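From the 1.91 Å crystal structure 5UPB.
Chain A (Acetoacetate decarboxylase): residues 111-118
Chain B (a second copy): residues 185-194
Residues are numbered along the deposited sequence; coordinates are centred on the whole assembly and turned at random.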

# COMPACT_ATOMS: atom_id res chain seq x y z
N LEU A 111 -8.01 11.95 -6.78
CA LEU A 111 -8.67 11.36 -7.94
C LEU A 111 -10.03 12.01 -8.18
O LEU A 111 -10.36 12.40 -9.31
N ILE A 112 -10.83 12.11 -7.13
CA ILE A 112 -12.19 12.59 -7.31
C ILE A 112 -12.22 14.08 -7.62
O ILE A 112 -12.95 14.53 -8.51
N ARG A 113 -11.45 14.89 -6.90
CA ARG A 113 -11.36 16.30 -7.26
C ARG A 113 -10.97 16.44 -8.73
O ARG A 113 -11.57 17.23 -9.47
N GLY A 114 -10.00 15.64 -9.16
CA GLY A 114 -9.62 15.63 -10.57
C GLY A 114 -10.78 15.31 -11.49
O GLY A 114 -11.04 16.04 -12.46
N TRP A 115 -11.49 14.21 -11.21
CA TRP A 115 -12.58 13.82 -12.11
C TRP A 115 -13.62 14.92 -12.19
O TRP A 115 -14.18 15.18 -13.27
N LEU A 116 -13.93 15.56 -11.06
CA LEU A 116 -14.95 16.60 -11.04
C LEU A 116 -14.57 17.77 -11.93
O LEU A 116 -15.44 18.48 -12.44
N ASN A 117 -13.28 18.00 -12.08
CA ASN A 117 -12.75 19.05 -12.93
C ASN A 117 -12.24 18.50 -14.26
O ASN A 117 -11.49 19.19 -14.97
N GLY A 118 -12.63 17.26 -14.60
CA GLY A 118 -12.38 16.71 -15.91
C GLY A 118 -10.99 16.18 -16.13
O GLY A 118 -10.59 16.05 -17.29
N HIS B 185 -24.48 10.85 -7.30
CA HIS B 185 -24.20 12.25 -6.99
C HIS B 185 -22.88 12.64 -7.63
O HIS B 185 -21.85 11.98 -7.41
N TRP B 186 -22.90 13.75 -8.37
CA TRP B 186 -21.74 14.24 -9.11
C TRP B 186 -21.83 15.76 -9.04
O TRP B 186 -22.48 16.39 -9.88
N PRO B 187 -21.29 16.36 -7.98
CA PRO B 187 -21.55 17.77 -7.73
C PRO B 187 -20.74 18.68 -8.64
O PRO B 187 -19.67 18.33 -9.14
N ALA B 188 -21.19 19.92 -8.71
CA ALA B 188 -20.50 20.93 -9.48
C ALA B 188 -19.53 21.64 -8.56
O ALA B 188 -19.91 22.10 -7.48
N LEU B 189 -18.28 21.74 -8.99
CA LEU B 189 -17.30 22.53 -8.28
C LEU B 189 -17.17 23.92 -8.84
O LEU B 189 -16.47 24.75 -8.26
N HIS B 190 -17.86 24.20 -9.94
CA HIS B 190 -17.96 25.54 -10.53
C HIS B 190 -19.41 25.67 -10.96
O HIS B 190 -20.03 24.66 -11.36
N PRO B 191 -20.02 26.84 -10.78
CA PRO B 191 -21.44 26.99 -11.10
C PRO B 191 -21.77 26.64 -12.52
O PRO B 191 -22.91 26.26 -12.79
N THR B 192 -20.83 26.70 -13.44
CA THR B 192 -21.17 26.33 -14.81
C THR B 192 -21.13 24.83 -15.04
O THR B 192 -21.58 24.36 -16.09
N GLN B 193 -20.62 24.04 -14.09
CA GLN B 193 -20.55 22.60 -14.33
C GLN B 193 -21.93 21.94 -14.17
O GLN B 193 -22.77 22.36 -13.37
N THR B 194 -22.11 20.82 -14.89
CA THR B 194 -23.38 20.09 -14.87
C THR B 194 -23.38 19.10 -13.72
O THR B 194 -22.55 18.19 -13.70

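The contact between these two copies of acetoacetate decarboxylase is built around one bump and the hollow that receives it. The bump is Leu A116, in the last turn of a helix; the hollow is formed by Trp B186, Pro B187 and Leu B189, where chain B leaves a strand and continues as an irregular loop. The CA atoms of Leu A116 and Leu B189 lie 7.0 Å apart, the closest pair of CA atoms across the two stretches.

The CA-to-CB bond of Leu A116 points sideways, but its m, t rotamer (chi1 -67°, chi2 166°) brings the end of the side chain nearer to chain B. There CD2 of Leu A116 sits almost squarely over the indole of Trp B186, 3.4 Å from the centroid of the six-membered ring and only 7° off its normal, a CH-pi contact in which a methyl group meets the electron-rich face. The same CD2 atom of Leu A116 lies 3.4 Å from O of Pro B187 and 3.9 Å from CD of its ring, so the methyl is held by the indole and by the residue that follows it. A branched aliphatic chain suits this place: it is compact enough to settle on a flat ring and still offers carbon to a neighbour on another flank.

That neighbour is Leu B189, whose CA-to-CB bond points toward chain A. Also in an m, t rotamer, Leu B189 carries CD1 to 3.5 Å from CB of Leu A116, and that CD1 lies 3.8 Å from ND2 of Asn A117. The two leucines thus interlock, one reaching out to the indole while the other packs against its base.

Trp B186 starts sideways, but with chi1 at -164° (t) and chi2 at -120° its broad ring extends to the helix. While one face takes Leu A116, the edge meets the preceding part of the helix: CH2 of Trp B186 comes within 3.5 Å of CB of Trp A115, and CZ3 of Trp B186 lies a looser 4.5 Å from CD1 of Ile A112. The CA-to-CB bond of Trp A115 points toward chain B, its CB makes the closest contact, and its indole NE1 is hydrogen-bonded elsewhere in the structure. A large, flat side chain is well suited to spanning successive helical turns in this way.

Beyond the apolar centre, polar groups close the contact. Asn A117, the first residue to leave helical geometry, has chi1 at -79° (m), and OD1 of Asn A117 accepts a hydrogen bond from NE2 of Gln B193 at 3.0 Å. The CA-to-CB bond of Gln B193 points toward chain A, and its side chain, in an m, t conformation, uses both ends of its amide: OE1 of Gln B193 accepts a hydrogen bond from the backbone N of Leu B189 at 2.8 Å. The amide therefore ties the loop to itself as well as to chain A. Gln B193 closes a type I turn beginning at His B190, whose exposed middle residues, Pro B191 and Thr B192, stay clear of the helix.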

# COMPACT_ATOMS: atom_id res chain seq x y z
CB LEU A 111 -8.80 9.85 -7.73
CG LEU A 111 -9.46 9.11 -8.89
CD1 LEU A 111 -8.94 7.69 -8.88
CD2 LEU A 111 -10.96 9.15 -8.75
CB ILE A 112 -13.02 12.23 -6.07
CG1 ILE A 112 -13.28 10.69 -6.04
CG2 ILE A 112 -14.30 13.05 -6.04
CD1 ILE A 112 -14.22 10.21 -7.13
CB ARG A 113 -10.36 17.00 -6.34
CG ARG A 113 -10.19 18.55 -6.45
CD ARG A 113 -8.97 19.00 -5.56
NE ARG A 113 -7.76 18.30 -6.00
CZ ARG A 113 -6.67 17.96 -5.29
NH1 ARG A 113 -6.50 18.23 -3.96
NH2 ARG A 113 -5.71 17.33 -5.95
CB TRP A 115 -13.24 12.50 -11.65
CG TRP A 115 -12.58 11.21 -12.04
CD1 TRP A 115 -11.27 10.85 -11.87
CD2 TRP A 115 -13.22 10.06 -12.65
NE1 TRP A 115 -11.05 9.57 -12.35
CE2 TRP A 115 -12.22 9.06 -12.82
CE3 TRP A 115 -14.52 9.80 -13.07
CZ2 TRP A 115 -12.49 7.82 -13.40
CZ3 TRP A 115 -14.79 8.56 -13.65
CH2 TRP A 115 -13.77 7.59 -13.81
CB LEU A 116 -15.19 17.10 -9.63
CG LEU A 116 -15.83 16.04 -8.73
CD1 LEU A 116 -15.72 16.45 -7.23
CD2 LEU A 116 -17.30 15.85 -9.11
CB ASN A 117 -11.63 19.75 -12.14
CG ASN A 117 -12.17 20.75 -11.11
OD1 ASN A 117 -13.22 21.34 -11.30
ND2 ASN A 117 -11.50 20.84 -9.96
CB HIS B 185 -24.16 12.44 -5.46
CG HIS B 185 -24.01 13.87 -5.03
ND1 HIS B 185 -22.84 14.35 -4.48
CD2 HIS B 185 -24.86 14.92 -5.08
CE1 HIS B 185 -22.99 15.63 -4.18
NE2 HIS B 185 -24.21 16.00 -4.55
CB TRP B 186 -21.74 13.73 -10.55
CG TRP B 186 -20.42 13.88 -11.22
CD1 TRP B 186 -20.14 14.59 -12.35
CD2 TRP B 186 -19.18 13.30 -10.78
NE1 TRP B 186 -18.80 14.48 -12.65
CE2 TRP B 186 -18.19 13.69 -11.70
CE3 TRP B 186 -18.83 12.48 -9.70
CZ2 TRP B 186 -16.84 13.31 -11.56
CZ3 TRP B 186 -17.50 12.08 -9.57
CH2 TRP B 186 -16.51 12.51 -10.49
CB PRO B 187 -21.15 17.96 -6.26
CG PRO B 187 -20.07 16.92 -6.05
CD PRO B 187 -20.53 15.72 -6.89
CB ALA B 188 -21.49 21.92 -10.08
CB LEU B 189 -15.94 21.84 -8.31
CG LEU B 189 -15.86 20.48 -7.63
CD1 LEU B 189 -14.44 19.99 -7.71
CD2 LEU B 189 -16.35 20.53 -6.18
CB HIS B 190 -16.98 25.73 -11.70
CG HIS B 190 -16.90 27.13 -12.24
ND1 HIS B 190 -17.89 27.66 -13.04
CD2 HIS B 190 -16.00 28.13 -12.05
CE1 HIS B 190 -17.58 28.90 -13.38
NE2 HIS B 190 -16.44 29.22 -12.77
CB PRO B 191 -21.71 28.48 -10.85
CG PRO B 191 -20.64 28.92 -9.91
CD PRO B 191 -19.44 28.09 -10.24
CB THR B 192 -20.24 27.02 -15.81
OG1 THR B 192 -18.88 26.55 -15.60
CG2 THR B 192 -20.30 28.58 -15.67
CB GLN B 193 -19.55 21.95 -13.35
CG GLN B 193 -18.08 22.31 -13.57
CD GLN B 193 -17.20 21.71 -12.47
OE1 GLN B 193 -17.69 20.97 -11.61
NE2 GLN B 193 -15.92 22.01 -12.50
CB THR B 194 -23.60 19.36 -16.19
OG1 THR B 194 -23.52 20.30 -17.29
CG2 THR B 194 -24.94 18.66 -16.19